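Local atomic coordinates of peptidase, M20/M25/M40 family (Staphylococcus aureus, PDB entry 4EWT), a protein that is a putative dimanganese amidohydrolase of the M20 peptidase family that probably cleaves the amide bond of N-acylated amino acids. Residues Asp264-Lys275 / Leu291-Ala299. Sequence-based numbering, arbitrary orientation.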
loop_
_atom_site.group_PDB
_atom_site.type_symbol
_atom_site.label_atom_id
_atom_site.label_comp_id
_atom_site.label_asym_id
_atom_site.label_seq_id
_atom_site.Cartn_x
_atom_site.Cartn_y
_atom_site.Cartn_z
ATOM N N ASP A 264 26.082 6.282 11.910
ATOM C CA ASP A 264 25.283 6.182 13.127
ATOM C C ASP A 264 24.006 7.021 13.073
ATOM O O ASP A 264 22.971 6.592 13.570
ATOM C CB ASP A 264 26.092 6.642 14.342
ATOM C CG ASP A 264 27.326 5.803 14.575
ATOM O OD1 ASP A 264 27.388 4.639 14.085
ATOM O OD2 ASP A 264 28.232 6.320 15.261
ATOM N N ALA A 265 24.087 8.226 12.503
ATOM C CA ALA A 265 22.899 9.079 12.370
ATOM C C ALA A 265 21.826 8.390 11.499
ATOM O O ALA A 265 20.640 8.423 11.827
ATOM C CB ALA A 265 23.259 10.432 11.817
ATOM N N THR A 266 22.255 7.759 10.412
ATOM C CA THR A 266 21.350 7.004 9.533
ATOM C C THR A 266 20.697 5.830 10.283
ATOM O O THR A 266 19.492 5.616 10.168
ATOM C CB THR A 266 22.075 6.507 8.267
ATOM O OG1 THR A 266 22.544 7.645 7.535
ATOM C CG2 THR A 266 21.108 5.686 7.328
ATOM N N LYS A 267 21.481 5.093 11.068
ATOM C CA LYS A 267 20.907 4.024 11.889
ATOM C C LYS A 267 19.868 4.558 12.873
ATOM O O LYS A 267 18.837 3.924 13.070
ATOM C CB LYS A 267 21.984 3.240 12.629
ATOM C CG LYS A 267 22.675 2.175 11.755
ATOM C CD LYS A 267 23.832 1.494 12.492
ATOM C CE LYS A 267 23.283 0.525 13.533
ATOM N NZ LYS A 267 24.335 0.062 14.470
ATOM N N ALA A 268 20.158 5.713 13.475
ATOM C CA ALA A 268 19.276 6.326 14.459
ATOM C C ALA A 268 17.966 6.759 13.833
ATOM O O ALA A 268 16.906 6.503 14.384
ATOM C CB ALA A 268 19.974 7.531 15.198
ATOM N N THR A 269 18.048 7.424 12.687
ATOM C CA THR A 269 16.853 7.795 11.921
ATOM C C THR A 269 15.960 6.586 11.550
ATOM O O THR A 269 14.737 6.644 11.718
ATOM C CB THR A 269 17.244 8.548 10.654
ATOM O OG1 THR A 269 17.804 9.806 11.031
ATOM C CG2 THR A 269 16.032 8.768 9.722
ATOM N N ILE A 270 16.575 5.503 11.072
ATOM C CA ILE A 270 15.831 4.299 10.676
ATOM C C ILE A 270 15.090 3.687 11.870
ATOM O O ILE A 270 13.937 3.281 11.772
ATOM C CB ILE A 270 16.757 3.227 10.006
ATOM C CG1 ILE A 270 17.213 3.704 8.626
ATOM C CG2 ILE A 270 16.023 1.891 9.842
ATOM C CD1 ILE A 270 18.273 2.793 7.939
ATOM N N GLU A 271 15.764 3.646 13.001
ATOM C CA GLU A 271 15.184 3.078 14.187
ATOM C C GLU A 271 13.999 3.934 14.657
ATOM O O GLU A 271 12.972 3.399 15.064
ATOM C CB GLU A 271 16.234 2.979 15.295
ATOM C CG GLU A 271 15.645 2.468 16.586
ATOM C CD GLU A 271 16.676 2.272 17.682
ATOM O OE1 GLU A 271 17.895 2.447 17.441
ATOM O OE2 GLU A 271 16.243 1.916 18.791
ATOM N N LYS A 272 14.171 5.254 14.605
ATOM C CA LYS A 272 13.113 6.186 14.970
ATOM C C LYS A 272 11.894 6.037 14.061
ATOM O O LYS A 272 10.759 6.009 14.535
ATOM C CB LYS A 272 13.642 7.629 14.953
ATOM C CG LYS A 272 12.556 8.716 15.103
ATOM C CD LYS A 272 13.177 10.120 15.089
ATOM C CE LYS A 272 12.086 11.176 14.907
ATOM N NZ LYS A 272 12.614 12.577 15.022
ATOM N N GLU A 273 12.139 5.941 12.755
ATOM C CA GLU A 273 11.054 5.846 11.780
ATOM C C GLU A 273 10.316 4.497 11.757
ATOM O O GLU A 273 9.113 4.455 11.502
ATOM C CB GLU A 273 11.541 6.292 10.376
ATOM C CG GLU A 273 11.945 7.798 10.340
ATOM C CD GLU A 273 10.812 8.741 10.787
ATOM O OE1 GLU A 273 9.637 8.381 10.593
ATOM O OE2 GLU A 273 11.082 9.847 11.326
ATOM N N ILE A 274 11.034 3.407 12.043
ATOM C CA ILE A 274 10.420 2.080 12.131
ATOM C C ILE A 274 9.587 2.010 13.404
ATOM O O ILE A 274 8.493 1.449 13.399
ATOM C CB ILE A 274 11.490 0.946 12.132
ATOM C CG1 ILE A 274 12.055 0.774 10.728
ATOM C CG2 ILE A 274 10.913 -0.412 12.692
ATOM C CD1 ILE A 274 13.220 -0.212 10.634
ATOM N N LYS A 275 10.113 2.575 14.492
ATOM C CA LYS A 275 9.333 2.700 15.726
ATOM C C LYS A 275 8.070 3.538 15.560
ATOM O O LYS A 275 7.055 3.208 16.155
ATOM C CB LYS A 275 10.201 3.202 16.897
ATOM C CG LYS A 275 11.108 2.108 17.421
ATOM C CD LYS A 275 12.185 2.592 18.414
ATOM C CE LYS A 275 12.912 1.386 19.005
ATOM N NZ LYS A 275 13.879 1.774 20.112
ATOM N N LEU A 291 7.433 -4.645 19.441
ATOM C CA LEU A 291 8.684 -4.416 18.745
ATOM C C LEU A 291 9.873 -4.625 19.685
ATOM O O LEU A 291 9.928 -4.051 20.783
ATOM C CB LEU A 291 8.706 -3.006 18.165
ATOM C CG LEU A 291 9.835 -2.603 17.210
ATOM C CD1 LEU A 291 9.855 -3.466 15.984
ATOM C CD2 LEU A 291 9.685 -1.125 16.832
ATOM N N GLU A 292 10.782 -5.497 19.255
ATOM C CA GLU A 292 12.078 -5.685 19.895
ATOM C C GLU A 292 13.082 -5.174 18.856
ATOM O O GLU A 292 13.134 -5.673 17.742
ATOM C CB GLU A 292 12.330 -7.167 20.190
ATOM C CG GLU A 292 11.312 -7.824 21.139
ATOM C CD GLU A 292 11.416 -9.359 21.159
ATOM O OE1 GLU A 292 10.365 -10.026 21.005
ATOM O OE2 GLU A 292 12.547 -9.899 21.314
ATOM N N TYR A 293 13.847 -4.155 19.214
ATOM C CA TYR A 293 14.748 -3.532 18.274
ATOM C C TYR A 293 16.160 -3.598 18.861
ATOM O O TYR A 293 16.453 -2.962 19.881
ATOM C CB TYR A 293 14.303 -2.083 18.003
ATOM C CG TYR A 293 14.900 -1.499 16.739
ATOM C CD1 TYR A 293 14.157 -1.421 15.571
ATOM C CD2 TYR A 293 16.225 -1.050 16.711
ATOM C CE1 TYR A 293 14.711 -0.898 14.400
ATOM C CE2 TYR A 293 16.788 -0.532 15.539
ATOM C CZ TYR A 293 16.023 -0.456 14.400
ATOM O OH TYR A 293 16.566 0.068 13.254
ATOM N N ASN A 294 17.019 -4.394 18.226
ATOM C CA ASN A 294 18.331 -4.727 18.783
ATOM C C ASN A 294 19.431 -4.171 17.914
ATOM O O ASN A 294 19.644 -4.644 16.786
ATOM C CB ASN A 294 18.505 -6.248 18.903
ATOM C CG ASN A 294 17.529 -6.885 19.892
ATOM O OD1 ASN A 294 17.192 -6.307 20.931
ATOM N ND2 ASN A 294 17.090 -8.098 19.579
ATOM N N ASP A 295 20.107 -3.147 18.418
ATOM C CA ASP A 295 21.288 -2.624 17.747
ATOM C C ASP A 295 22.360 -3.703 17.654
ATOM O O ASP A 295 22.475 -4.586 18.514
ATOM C CB ASP A 295 21.851 -1.396 18.474
ATOM C CG ASP A 295 22.576 -0.454 17.530
ATOM O OD1 ASP A 295 22.258 -0.473 16.321
ATOM O OD2 ASP A 295 23.455 0.318 17.979
ATOM N N ASP A 296 23.154 -3.618 16.605
ATOM C CA ASP A 296 24.176 -4.602 16.374
ATOM C C ASP A 296 25.352 -3.778 15.855
ATOM O O ASP A 296 25.380 -2.580 16.102
ATOM C CB ASP A 296 23.687 -5.566 15.294
ATOM C CG ASP A 296 24.582 -6.727 15.133
ATOM O OD1 ASP A 296 24.764 -7.472 16.123
ATOM O OD2 ASP A 296 25.113 -6.877 14.019
ATOM N N TYR A 297 26.302 -4.377 15.137
ATOM C CA TYR A 297 27.577 -3.730 14.828
ATOM C C TYR A 297 27.373 -2.260 14.450
ATOM O O TYR A 297 26.436 -1.930 13.725
ATOM C CB TYR A 297 28.362 -4.470 13.725
ATOM C CG TYR A 297 28.711 -5.933 13.993
ATOM C CD1 TYR A 297 28.537 -6.510 15.256
ATOM C CD2 TYR A 297 29.240 -6.736 12.980
ATOM C CE1 TYR A 297 28.862 -7.849 15.493
ATOM C CE2 TYR A 297 29.564 -8.078 13.202
ATOM C CZ TYR A 297 29.377 -8.629 14.458
ATOM O OH TYR A 297 29.696 -9.957 14.688
ATOM N N PRO A 298 28.227 -1.360 14.973
ATOM C CA PRO A 298 28.159 0.025 14.495
ATOM C C PRO A 298 28.756 0.142 13.088
ATOM O O PRO A 298 29.460 -0.771 12.637
ATOM C CB PRO A 298 29.018 0.797 15.515
ATOM C CG PRO A 298 29.934 -0.229 16.116
ATOM C CD PRO A 298 29.156 -1.524 16.106
ATOM N N ALA A 299 28.459 1.236 12.392
ATOM C CA ALA A 299 29.146 1.563 11.144
ATOM C C ALA A 299 30.653 1.705 11.370
ATOM O O ALA A 299 31.096 2.183 12.417
ATOM C CB ALA A 299 28.582 2.839 10.551
HETATM O O HOH W 1 18.925 1.214 13.402
HETATM O O HOH W 2 19.987 1.262 15.977
HETATM O O HOH W 3 17.741 -0.533 20.332
#
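Glu271 lies over Tyr293 where the helix 264-275 runs antiparallel to the strand 291-295, their axes 10.7 Å apart at closest approach and at 176° to each other; beyond the strand, residues 296-299 turn past the start of the helix and bring Ala299 close to Asp264. The CB of Tyr293 points toward the helix. Glu271 CG sits above one face of the Tyr293 ring, 3.6 Å from the ring centroid, in a CH-pi contact. With CG anti to the backbone N (chi1 176°) and the chain extended beyond it, the Glu271 carboxylate stacks on the CD2-CE2 side of the ring, the two planes only 13° apart. Lys275 NZ reaches the anti lone pair of Glu271 OE2 in a salt bridge of 2.7 Å, while Lys275 CE lies near Tyr293 CB and Lys275 CG rests against Leu291 CD2. Ile274 CD1 approaches the edge of the Tyr293 ring, 4.1 Å from Tyr293 CE1.

This helix packs on the antiparallel sheet of the smaller domain of the M20 fold, where strand 288-295 pairs with strand 179-193; Ile270, Ile274 and Tyr293 also touch Val259 of strand 248-261. Toward the metal-binding domain, Lys267, its chain bent at chi3, gathers the chain at the strand's end with its ammonium group. Lys267 NZ makes a salt bridge to Asp295 OD1 (2.8 Å) and hydrogen bonds to Tyr297 O (3.0 Å) and, weakly, to Asp296 O. The Asp296 carboxylate turns instead to Arg185. Three waters bridge the segments: one joins Lys267 O to Tyr293 OH, one donates to both Glu271 OE1 and Asp295 OD1, and the third links Glu271 OE2 with Tyr293 O.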